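Local atomic coordinates of protein PES4 (Saccharomyces cerevisiae, PDB entry 6EXX), a protein that probably binds RNA, including mRNA 3'-UTRs and poly(A) or poly(U) stretches, and is represented here by its fourth RNA recognition motif. Residues G37-E40 and N41-T44; R52-E55 and D56-I60. All blocks are in the same frame, centred on the assembly; numbering follows the deposited sequence.

Contact 1 (G37-E40 and N41-T44); sequences GYDE and NSST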
loop_
_atom_site.group_PDB
_atom_site.type_symbol
_atom_site.label_atom_id
_atom_site.label_comp_id
_atom_site.label_asym_id
_atom_site.label_seq_id
_atom_site.Cartn_x
_atom_site.Cartn_y
_atom_site.Cartn_z
ATOM N N GLY A 37 7.000 -6.684 -6.455
ATOM C CA GLY A 37 7.287 -6.348 -7.834
ATOM C C GLY A 37 8.129 -5.104 -7.954
ATOM O O GLY A 37 8.049 -4.215 -7.120
ATOM N N TYR A 38 8.931 -5.060 -9.007
ATOM C CA TYR A 38 9.709 -3.885 -9.357
ATOM C C TYR A 38 9.596 -3.654 -10.853
ATOM O O TYR A 38 9.760 -4.574 -11.648
ATOM C CB TYR A 38 11.174 -4.050 -8.965
ATOM C CG TYR A 38 12.018 -2.847 -9.302
ATOM C CD1 TYR A 38 11.951 -1.689 -8.539
ATOM C CD2 TYR A 38 12.878 -2.866 -10.391
ATOM C CE1 TYR A 38 12.730 -0.590 -8.850
ATOM C CE2 TYR A 38 13.652 -1.768 -10.709
ATOM C CZ TYR A 38 13.574 -0.636 -9.938
ATOM O OH TYR A 38 14.348 0.459 -10.250
ATOM N N ASP A 39 9.335 -2.414 -11.230
ATOM C CA ASP A 39 9.188 -2.029 -12.614
ATOM C C ASP A 39 10.398 -1.224 -13.035
ATOM O O ASP A 39 10.571 -0.091 -12.600
ATOM C CB ASP A 39 7.924 -1.188 -12.776
ATOM C CG ASP A 39 7.686 -0.778 -14.205
ATOM O OD1 ASP A 39 7.648 -1.671 -15.075
ATOM O OD2 ASP A 39 7.545 0.430 -14.467
ATOM N N GLU A 40 11.242 -1.811 -13.876
ATOM C CA GLU A 40 12.476 -1.152 -14.270
ATOM C C GLU A 40 12.244 0.136 -15.045
ATOM O O GLU A 40 13.024 1.077 -14.922
ATOM C CB GLU A 40 13.357 -2.095 -15.091
ATOM C CG GLU A 40 14.083 -3.151 -14.275
ATOM C CD GLU A 40 13.228 -4.373 -13.976
ATOM O OE1 GLU A 40 12.014 -4.348 -14.280
ATOM O OE2 GLU A 40 13.775 -5.366 -13.444
ATOM N N ASN A 41 11.175 0.171 -15.837
ATOM C CA ASN A 41 10.875 1.327 -16.680
ATOM C C ASN A 41 10.656 2.592 -15.848
ATOM O O ASN A 41 11.147 3.663 -16.194
ATOM C CB ASN A 41 9.646 1.069 -17.570
ATOM C CG ASN A 41 9.894 0.025 -18.660
ATOM O OD1 ASN A 41 11.036 -0.279 -19.008
ATOM N ND2 ASN A 41 8.810 -0.514 -19.216
ATOM N N SER A 42 9.927 2.456 -14.746
ATOM C CA SER A 42 9.590 3.596 -13.904
ATOM C C SER A 42 10.421 3.662 -12.623
ATOM O O SER A 42 10.346 4.647 -11.889
ATOM C CB SER A 42 8.106 3.532 -13.539
ATOM O OG SER A 42 7.814 2.390 -12.752
ATOM N N SER A 43 11.189 2.612 -12.354
ATOM C CA SER A 43 11.947 2.485 -11.110
ATOM C C SER A 43 11.035 2.627 -9.895
ATOM O O SER A 43 11.309 3.399 -8.973
ATOM C CB SER A 43 13.088 3.502 -11.054
ATOM O OG SER A 43 13.924 3.360 -12.182
ATOM N N THR A 44 9.941 1.879 -9.903
ATOM C CA THR A 44 9.020 1.851 -8.778
ATOM C C THR A 44 8.605 0.429 -8.476
ATOM O O THR A 44 8.754 -0.477 -9.309
ATOM C CB THR A 44 7.745 2.682 -9.039
ATOM O OG1 THR A 44 7.042 2.151 -10.166
ATOM C CG2 THR A 44 8.066 4.155 -9.273
HETATM O O HOH W 1 15.058 0.792 -12.638
HETATM O O HOH W 2 9.313 -2.260 -16.736
#
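The ring of Y38 lies obliquely against the backbone of S43 and T44, while one carboxylate oxygen of D39 takes two donors of S42. The two groups flank the hairpin turn that joins strands 32-39 and 44-51 of the RNA recognition motif, closed by a G1 beta bulge in which S43 and T44 both stand opposite D39. S43 has the positive phi (55°) that the bulge needs, a conformation glycine adopts most easily but serine can take. D39 O is shared by weak bonds, among them one from S43 N at 2.8 Å, whereas D39 N gives T44 O a nearly linear bond of 2.8 Å. Aspartate and serine suit the turn because their short polar ends fold back onto it. With CG anti to the backbone N (chi1 -179°), D39 places OD2 2.6 Å from S42 OG, which donates to its anti lone pair. S42 N adds a second bond to D39 OD2 at 3.1 Å, coming from above the carboxylate plane. The turn is thereby tied by a side chain as well as by its backbone. Y38, whose ring also meets that of Y45, extends alongside the bulge; its CD1 lies 3.5 Å from T44 O and its OH 3.3 Å from S43 CA. One water bridges Y38 OH, E40 O and S43 OG, the last at 2.8 Å.

Contact 2 (R52-E55 and D56-I60); sequences RNFE and DATRI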
loop_
_atom_site.group_PDB
_atom_site.type_symbol
_atom_site.label_atom_id
_atom_site.label_comp_id
_atom_site.label_asym_id
_atom_site.label_seq_id
_atom_site.Cartn_x
_atom_site.Cartn_y
_atom_site.Cartn_z
ATOM N N ARG A 52 -8.184 -7.620 6.758
ATOM C CA ARG A 52 -9.208 -8.499 7.296
ATOM C C ARG A 52 -10.619 -8.103 6.886
ATOM O O ARG A 52 -11.508 -8.950 6.859
ATOM C CB ARG A 52 -9.112 -8.518 8.818
ATOM C CG ARG A 52 -7.790 -9.012 9.333
ATOM C CD ARG A 52 -7.589 -8.649 10.797
ATOM N NE ARG A 52 -6.287 -9.094 11.282
ATOM C CZ ARG A 52 -6.035 -10.306 11.763
ATOM N NH1 ARG A 52 -6.997 -11.217 11.836
ATOM N NH2 ARG A 52 -4.815 -10.607 12.175
ATOM N N ASN A 53 -10.827 -6.826 6.590
ATOM C CA ASN A 53 -12.149 -6.339 6.240
ATOM C C ASN A 53 -12.031 -5.013 5.503
ATOM O O ASN A 53 -10.949 -4.416 5.422
ATOM C CB ASN A 53 -13.038 -6.207 7.483
ATOM C CG ASN A 53 -12.383 -5.412 8.582
ATOM O OD1 ASN A 53 -11.999 -4.259 8.384
ATOM N ND2 ASN A 53 -12.244 -6.026 9.753
ATOM N N PHE A 54 -13.148 -4.554 4.961
ATOM C CA PHE A 54 -13.165 -3.353 4.146
ATOM C C PHE A 54 -12.959 -2.110 5.001
ATOM O O PHE A 54 -12.427 -1.119 4.528
ATOM C CB PHE A 54 -14.483 -3.268 3.377
ATOM C CG PHE A 54 -14.488 -2.218 2.311
ATOM C CD1 PHE A 54 -13.623 -2.300 1.227
ATOM C CD2 PHE A 54 -15.352 -1.141 2.390
ATOM C CE1 PHE A 54 -13.626 -1.331 0.243
ATOM C CE2 PHE A 54 -15.370 -0.171 1.401
ATOM C CZ PHE A 54 -14.502 -0.263 0.329
ATOM N N GLU A 55 -13.397 -2.163 6.253
ATOM C CA GLU A 55 -13.231 -1.049 7.176
ATOM C C GLU A 55 -11.752 -0.714 7.374
ATOM O O GLU A 55 -11.350 0.444 7.285
ATOM C CB GLU A 55 -13.888 -1.381 8.519
ATOM C CG GLU A 55 -15.414 -1.358 8.501
ATOM C CD GLU A 55 -16.051 -2.585 7.870
ATOM O OE1 GLU A 55 -15.398 -3.647 7.785
ATOM O OE2 GLU A 55 -17.237 -2.490 7.477
ATOM N N ASP A 56 -10.939 -1.728 7.644
ATOM C CA ASP A 56 -9.501 -1.518 7.774
ATOM C C ASP A 56 -8.906 -0.997 6.471
ATOM O O ASP A 56 -8.116 -0.043 6.458
ATOM C CB ASP A 56 -8.787 -2.820 8.135
ATOM C CG ASP A 56 -9.002 -3.249 9.579
ATOM O OD1 ASP A 56 -9.609 -2.484 10.369
ATOM O OD2 ASP A 56 -8.544 -4.363 9.923
ATOM N N ALA A 57 -9.253 -1.644 5.367
ATOM C CA ALA A 57 -8.698 -1.252 4.083
ATOM C C ALA A 57 -9.006 0.206 3.748
ATOM O O ALA A 57 -8.167 0.916 3.198
ATOM C CB ALA A 57 -9.212 -2.166 2.988
ATOM N N THR A 58 -10.214 0.641 4.071
ATOM C CA THR A 58 -10.665 1.998 3.795
ATOM C C THR A 58 -9.702 3.039 4.354
ATOM O O THR A 58 -9.365 4.008 3.676
ATOM C CB THR A 58 -12.066 2.198 4.416
ATOM O OG1 THR A 58 -13.026 1.444 3.674
ATOM C CG2 THR A 58 -12.488 3.655 4.425
ATOM N N ARG A 59 -9.300 2.866 5.607
ATOM C CA ARG A 59 -8.490 3.888 6.241
ATOM C C ARG A 59 -7.126 4.028 5.568
ATOM O O ARG A 59 -6.625 5.142 5.372
ATOM C CB ARG A 59 -8.350 3.616 7.739
ATOM C CG ARG A 59 -9.698 3.475 8.440
ATOM C CD ARG A 59 -9.713 3.998 9.870
ATOM N NE ARG A 59 -8.933 3.174 10.790
ATOM C CZ ARG A 59 -9.335 2.012 11.299
ATOM N NH1 ARG A 59 -10.510 1.487 10.971
ATOM N NH2 ARG A 59 -8.544 1.364 12.144
ATOM N N ILE A 60 -6.526 2.907 5.190
ATOM C CA ILE A 60 -5.228 2.942 4.533
ATOM C C ILE A 60 -5.355 3.402 3.070
ATOM O O ILE A 60 -4.531 4.180 2.586
ATOM C CB ILE A 60 -4.518 1.576 4.662
ATOM C CG1 ILE A 60 -4.326 1.205 6.141
ATOM C CG2 ILE A 60 -3.200 1.582 3.919
ATOM C CD1 ILE A 60 -3.556 2.224 6.948
HETATM O O HOH W 3 -6.781 -5.821 8.467
HETATM O O HOH W 4 -12.672 2.041 9.180
#
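An asparagine N-cap, N53 to D56, opens helix 54-64, the second helix of the RNA recognition motif, where the chain leaves strand 44-51. N53 turns its side chain back toward the first helical turn: chi1 of 52° sets CG between the backbone N and the carbonyl carbon, and OD1 accepts from D56 N at 2.8 Å. The N-H is well aligned (167°), so the amide oxygen stands in for the carbonyl that a preceding turn would have supplied. N53 O continues the pattern with A57 N. With an alanine in place of N53, D56 N would probably be left without its capping acceptor and the first turn would be more likely to fray. An aspartate suits the third helical position, since its negative charge should be favourable near the helix start; D56 OD2 also accepts from a water 2.7 Å away, which in turn accepts from R52 N. One turn on, F54 O is gripped by two donors of T58, coming from opposite faces of the carbonyl plane: the backbone N at 2.9 Å and OG1 at 2.8 Å. The same hydroxyl oxygen sits over one face of the F54 ring, 3.6 Å above its plane and offset toward the rim. A water joins E55 O to R59 NH1, while R59 NE forms a salt bridge with E26. A57, small enough for a close approach, packs on S3 of strand 3-10 and F51 of strand 44-51, and the F54 ring meets W78 of strand 72-78.

In the fold
Contacts 1 and 2 sit at the two ends of strand 44-51: contact 1 turns the chain into it from strand 32-39, and contact 2 starts the helix that follows it. They lie on opposite sides of the domain centre, about 27 Å apart between centres and about 17 Å between nearest atoms. Contact 1 belongs to the edge of the sheet, at strand 32-39, an outer strand, whereas contact 2 belongs to the helical layer. The canonical motif binds RNA on the sheet face turned away from the helices; the loop between the second and third strands often borders that face, which probably puts contact 1 nearer to RNA than contact 2, though none is present here.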